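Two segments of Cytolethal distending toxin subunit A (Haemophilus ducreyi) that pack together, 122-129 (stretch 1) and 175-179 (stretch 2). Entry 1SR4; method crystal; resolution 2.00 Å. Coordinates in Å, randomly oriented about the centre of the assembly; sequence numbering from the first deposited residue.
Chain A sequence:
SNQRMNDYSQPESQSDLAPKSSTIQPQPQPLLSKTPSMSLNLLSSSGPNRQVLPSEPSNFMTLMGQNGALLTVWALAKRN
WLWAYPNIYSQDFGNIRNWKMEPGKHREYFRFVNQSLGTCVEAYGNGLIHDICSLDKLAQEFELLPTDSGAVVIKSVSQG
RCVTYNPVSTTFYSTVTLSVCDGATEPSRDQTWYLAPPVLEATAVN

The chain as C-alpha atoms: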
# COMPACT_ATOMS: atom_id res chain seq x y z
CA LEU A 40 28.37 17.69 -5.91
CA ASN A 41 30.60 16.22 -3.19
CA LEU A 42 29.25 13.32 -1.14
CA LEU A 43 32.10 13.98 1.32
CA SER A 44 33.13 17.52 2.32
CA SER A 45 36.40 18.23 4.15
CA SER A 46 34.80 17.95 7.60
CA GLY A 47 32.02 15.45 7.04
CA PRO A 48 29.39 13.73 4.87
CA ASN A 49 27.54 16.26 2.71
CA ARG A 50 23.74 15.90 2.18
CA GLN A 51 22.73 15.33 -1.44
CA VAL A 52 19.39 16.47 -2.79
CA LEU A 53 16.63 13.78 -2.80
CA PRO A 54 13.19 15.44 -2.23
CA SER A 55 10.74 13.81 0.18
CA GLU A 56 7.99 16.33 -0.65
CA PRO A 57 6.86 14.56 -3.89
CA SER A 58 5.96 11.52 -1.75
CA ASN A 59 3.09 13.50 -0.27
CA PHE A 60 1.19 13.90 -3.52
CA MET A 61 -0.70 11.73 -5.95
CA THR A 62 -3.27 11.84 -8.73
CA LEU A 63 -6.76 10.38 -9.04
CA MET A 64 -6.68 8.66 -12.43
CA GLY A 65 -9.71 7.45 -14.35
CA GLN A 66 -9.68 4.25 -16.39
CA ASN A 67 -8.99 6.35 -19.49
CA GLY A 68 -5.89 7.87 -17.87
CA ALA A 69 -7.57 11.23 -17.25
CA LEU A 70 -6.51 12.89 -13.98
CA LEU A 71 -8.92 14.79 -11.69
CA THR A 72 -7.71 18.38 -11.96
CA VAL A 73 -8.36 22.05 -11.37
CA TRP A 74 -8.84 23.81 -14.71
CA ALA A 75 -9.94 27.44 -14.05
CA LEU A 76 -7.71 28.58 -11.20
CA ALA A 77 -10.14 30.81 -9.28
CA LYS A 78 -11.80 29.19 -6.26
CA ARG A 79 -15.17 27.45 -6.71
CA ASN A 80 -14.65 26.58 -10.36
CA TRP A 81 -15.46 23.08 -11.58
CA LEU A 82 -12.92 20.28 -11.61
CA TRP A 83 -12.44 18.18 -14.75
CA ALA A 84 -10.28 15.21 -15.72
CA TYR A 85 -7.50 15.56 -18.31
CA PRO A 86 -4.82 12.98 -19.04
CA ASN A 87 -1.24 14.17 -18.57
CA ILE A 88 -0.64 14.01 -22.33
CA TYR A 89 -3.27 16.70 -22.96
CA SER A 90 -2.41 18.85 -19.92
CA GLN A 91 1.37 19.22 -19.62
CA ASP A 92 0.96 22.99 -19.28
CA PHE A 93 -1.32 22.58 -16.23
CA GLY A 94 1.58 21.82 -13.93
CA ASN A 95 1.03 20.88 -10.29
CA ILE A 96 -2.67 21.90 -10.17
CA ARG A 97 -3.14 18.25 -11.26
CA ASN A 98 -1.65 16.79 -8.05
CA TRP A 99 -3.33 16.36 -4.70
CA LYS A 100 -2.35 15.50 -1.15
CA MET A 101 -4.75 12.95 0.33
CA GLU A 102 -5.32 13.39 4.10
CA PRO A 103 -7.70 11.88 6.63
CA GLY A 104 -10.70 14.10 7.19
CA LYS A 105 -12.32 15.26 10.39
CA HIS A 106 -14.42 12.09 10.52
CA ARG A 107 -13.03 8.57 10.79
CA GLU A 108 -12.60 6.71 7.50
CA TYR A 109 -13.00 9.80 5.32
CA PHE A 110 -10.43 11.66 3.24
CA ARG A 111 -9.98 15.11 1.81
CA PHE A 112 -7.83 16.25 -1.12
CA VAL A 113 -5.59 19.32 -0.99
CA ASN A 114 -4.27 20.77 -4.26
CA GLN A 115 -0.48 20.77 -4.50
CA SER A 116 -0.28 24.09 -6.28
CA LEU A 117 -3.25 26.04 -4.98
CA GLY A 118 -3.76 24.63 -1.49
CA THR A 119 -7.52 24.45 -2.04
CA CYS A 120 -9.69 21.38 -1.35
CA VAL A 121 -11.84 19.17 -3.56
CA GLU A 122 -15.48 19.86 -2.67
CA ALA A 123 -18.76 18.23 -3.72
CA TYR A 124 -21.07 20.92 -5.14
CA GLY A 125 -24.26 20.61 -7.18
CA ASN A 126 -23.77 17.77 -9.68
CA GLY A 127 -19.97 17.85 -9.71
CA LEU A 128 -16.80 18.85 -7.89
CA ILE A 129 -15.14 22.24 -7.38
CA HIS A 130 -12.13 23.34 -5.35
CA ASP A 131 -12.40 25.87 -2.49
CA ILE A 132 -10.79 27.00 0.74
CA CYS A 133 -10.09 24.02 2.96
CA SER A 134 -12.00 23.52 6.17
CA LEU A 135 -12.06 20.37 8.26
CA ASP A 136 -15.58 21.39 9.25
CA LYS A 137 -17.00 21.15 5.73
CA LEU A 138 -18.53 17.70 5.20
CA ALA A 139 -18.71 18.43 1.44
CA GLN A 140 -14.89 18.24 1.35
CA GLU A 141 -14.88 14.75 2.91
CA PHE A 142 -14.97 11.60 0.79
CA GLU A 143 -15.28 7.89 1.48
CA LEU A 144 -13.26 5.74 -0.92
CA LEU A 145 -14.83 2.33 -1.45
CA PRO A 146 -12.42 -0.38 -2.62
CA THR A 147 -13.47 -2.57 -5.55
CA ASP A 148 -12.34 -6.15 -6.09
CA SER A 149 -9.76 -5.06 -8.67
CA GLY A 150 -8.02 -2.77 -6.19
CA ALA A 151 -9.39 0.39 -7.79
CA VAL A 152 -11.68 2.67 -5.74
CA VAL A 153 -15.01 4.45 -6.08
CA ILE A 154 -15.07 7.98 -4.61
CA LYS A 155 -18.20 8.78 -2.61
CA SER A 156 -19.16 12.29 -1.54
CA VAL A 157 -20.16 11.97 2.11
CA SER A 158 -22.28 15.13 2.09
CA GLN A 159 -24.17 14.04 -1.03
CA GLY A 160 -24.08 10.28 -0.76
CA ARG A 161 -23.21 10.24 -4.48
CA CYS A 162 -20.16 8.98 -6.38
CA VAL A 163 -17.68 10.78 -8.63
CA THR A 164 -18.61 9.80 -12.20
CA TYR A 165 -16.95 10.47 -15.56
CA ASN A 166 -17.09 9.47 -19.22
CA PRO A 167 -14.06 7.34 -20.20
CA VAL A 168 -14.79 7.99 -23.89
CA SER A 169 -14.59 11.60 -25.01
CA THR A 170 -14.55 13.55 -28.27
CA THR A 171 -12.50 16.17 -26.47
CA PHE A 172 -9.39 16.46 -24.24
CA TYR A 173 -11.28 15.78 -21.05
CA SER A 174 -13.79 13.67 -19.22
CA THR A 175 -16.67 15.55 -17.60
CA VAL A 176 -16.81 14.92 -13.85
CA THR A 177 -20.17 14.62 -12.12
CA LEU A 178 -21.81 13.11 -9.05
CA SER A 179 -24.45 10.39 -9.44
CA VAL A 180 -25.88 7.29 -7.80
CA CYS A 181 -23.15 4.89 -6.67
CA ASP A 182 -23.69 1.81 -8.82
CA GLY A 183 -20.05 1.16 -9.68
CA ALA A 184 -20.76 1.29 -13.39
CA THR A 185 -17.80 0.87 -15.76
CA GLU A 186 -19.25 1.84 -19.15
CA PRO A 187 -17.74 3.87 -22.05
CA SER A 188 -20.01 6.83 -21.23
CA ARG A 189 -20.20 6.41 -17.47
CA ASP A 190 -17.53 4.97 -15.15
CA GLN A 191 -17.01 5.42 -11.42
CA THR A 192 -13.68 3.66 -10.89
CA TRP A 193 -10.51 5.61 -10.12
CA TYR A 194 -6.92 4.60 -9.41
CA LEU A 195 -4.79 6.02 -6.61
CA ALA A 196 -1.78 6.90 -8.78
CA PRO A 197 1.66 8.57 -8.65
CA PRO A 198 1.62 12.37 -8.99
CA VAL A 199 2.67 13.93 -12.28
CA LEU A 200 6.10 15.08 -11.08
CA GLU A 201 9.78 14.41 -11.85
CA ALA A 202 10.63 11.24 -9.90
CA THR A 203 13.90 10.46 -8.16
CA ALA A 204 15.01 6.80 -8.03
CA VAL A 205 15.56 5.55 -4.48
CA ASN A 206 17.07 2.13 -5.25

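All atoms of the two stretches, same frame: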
# COMPACT_ATOMS: atom_id res chain seq x y z
N GLU A 122 -14.20 19.71 -3.38
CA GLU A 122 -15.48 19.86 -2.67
C GLU A 122 -16.68 19.46 -3.54
O GLU A 122 -16.80 19.89 -4.69
CB GLU A 122 -15.64 21.33 -2.24
CG GLU A 122 -16.84 21.55 -1.32
CD GLU A 122 -16.94 22.97 -0.80
OE1 GLU A 122 -15.89 23.56 -0.43
OE2 GLU A 122 -18.08 23.49 -0.73
N ALA A 123 -17.58 18.64 -2.99
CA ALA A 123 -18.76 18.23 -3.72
C ALA A 123 -19.68 19.45 -3.76
O ALA A 123 -19.94 20.08 -2.73
CB ALA A 123 -19.47 17.08 -3.01
N TYR A 124 -20.18 19.77 -4.96
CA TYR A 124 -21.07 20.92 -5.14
C TYR A 124 -22.00 20.67 -6.33
O TYR A 124 -21.54 20.33 -7.43
CB TYR A 124 -20.26 22.19 -5.39
CG TYR A 124 -21.14 23.35 -5.79
CD1 TYR A 124 -21.89 24.04 -4.84
CD2 TYR A 124 -21.31 23.68 -7.13
CE1 TYR A 124 -22.80 25.02 -5.22
CE2 TYR A 124 -22.21 24.65 -7.53
CZ TYR A 124 -22.96 25.32 -6.56
OH TYR A 124 -23.88 26.27 -6.94
N GLY A 125 -23.31 20.84 -6.11
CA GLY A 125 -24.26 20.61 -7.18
C GLY A 125 -24.06 19.20 -7.74
O GLY A 125 -24.01 18.24 -6.97
N ASN A 126 -23.97 19.07 -9.06
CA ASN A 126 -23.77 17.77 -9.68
C ASN A 126 -22.32 17.50 -10.08
O ASN A 126 -22.08 16.76 -11.03
CB ASN A 126 -24.64 17.62 -10.93
CG ASN A 126 -26.12 17.67 -10.63
OD1 ASN A 126 -26.56 17.26 -9.56
ND2 ASN A 126 -26.89 18.17 -11.58
N GLY A 127 -21.37 18.08 -9.37
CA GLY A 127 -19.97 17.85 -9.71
C GLY A 127 -19.02 18.17 -8.57
O GLY A 127 -19.39 18.10 -7.40
N LEU A 128 -17.79 18.53 -8.90
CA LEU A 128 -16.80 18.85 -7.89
C LEU A 128 -16.19 20.21 -8.22
O LEU A 128 -16.08 20.57 -9.37
CB LEU A 128 -15.67 17.81 -7.90
CG LEU A 128 -15.97 16.34 -7.59
CD1 LEU A 128 -14.70 15.51 -7.81
CD2 LEU A 128 -16.48 16.19 -6.14
N ILE A 129 -15.80 20.95 -7.19
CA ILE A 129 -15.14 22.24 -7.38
C ILE A 129 -13.97 22.19 -6.42
O ILE A 129 -13.76 21.16 -5.78
CB ILE A 129 -16.05 23.43 -6.98
CG1 ILE A 129 -16.38 23.36 -5.49
CG2 ILE A 129 -17.31 23.45 -7.85
CD1 ILE A 129 -17.20 24.55 -4.96
N THR A 175 -15.84 14.66 -18.40
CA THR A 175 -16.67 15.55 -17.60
C THR A 175 -16.89 14.82 -16.29
O THR A 175 -17.24 13.64 -16.28
CB THR A 175 -18.02 15.81 -18.31
OG1 THR A 175 -17.75 16.32 -19.62
CG2 THR A 175 -18.88 16.82 -17.54
N VAL A 176 -16.69 15.52 -15.18
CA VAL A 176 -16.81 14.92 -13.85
C VAL A 176 -18.11 15.32 -13.15
O VAL A 176 -18.37 16.50 -12.95
CB VAL A 176 -15.60 15.32 -12.99
CG1 VAL A 176 -15.68 14.65 -11.63
CG2 VAL A 176 -14.29 14.93 -13.72
N THR A 177 -18.90 14.34 -12.76
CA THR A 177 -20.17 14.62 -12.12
C THR A 177 -20.34 13.75 -10.89
O THR A 177 -19.46 12.94 -10.57
CB THR A 177 -21.35 14.31 -13.08
OG1 THR A 177 -21.28 12.93 -13.48
CG2 THR A 177 -21.28 15.18 -14.34
N LEU A 178 -21.47 13.92 -10.21
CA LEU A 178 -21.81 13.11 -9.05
C LEU A 178 -23.13 12.42 -9.38
O LEU A 178 -24.07 13.06 -9.86
CB LEU A 178 -22.00 13.99 -7.82
CG LEU A 178 -20.72 14.59 -7.24
CD1 LEU A 178 -21.06 15.51 -6.07
CD2 LEU A 178 -19.82 13.44 -6.77
N SER A 179 -23.20 11.11 -9.17
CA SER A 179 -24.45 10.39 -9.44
C SER A 179 -24.56 9.17 -8.54
O SER A 179 -23.65 8.87 -7.76
CB SER A 179 -24.56 10.00 -10.92
OG SER A 179 -23.50 9.15 -11.30
O HOH W 1 -16.96 18.46 -11.59

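Stretch 1 is a hairpin, and stretch 2 runs alongside the turn and returning strand, the direction of its strand lying 125° from that of 127-129. E122 opens the hairpin out of reach of stretch 2, its N and O paired with I129. A123 makes the first contact: its CB lies 3.8 Å from L178 CD1, a small methyl against a leucine branch. Y124 points away, and its backbone bonds with G127 close a type II' turn. G125 sits in that turn at positive phi, a conformation that favours glycine.

N126 supplies the one direct hydrogen bond between the stretches, through its backbone: L178 N donates to N126 O at 3.0 Å, while T177 CA approaches the same oxygen at 3.1 Å. G127 then lets the strands come close, its CA 4.0 Å from T177 CA; an ideal CB here would fall only 3.2 Å from V176 O. Beside it, L178 CD1 reaches G127 O at 3.4 Å.

At L128 the backbones are joined by water 1, which accepts from L128 N and can donate to V176 O, its oxygen 2.8 Å from each atom. The side chain adds apolar packing, with L128 CD1 4.0 Å from V176 CG1 and L128 CD2 4.4 Å from L178 CD2. L178, pointing toward the hairpin, is the centre of the contact.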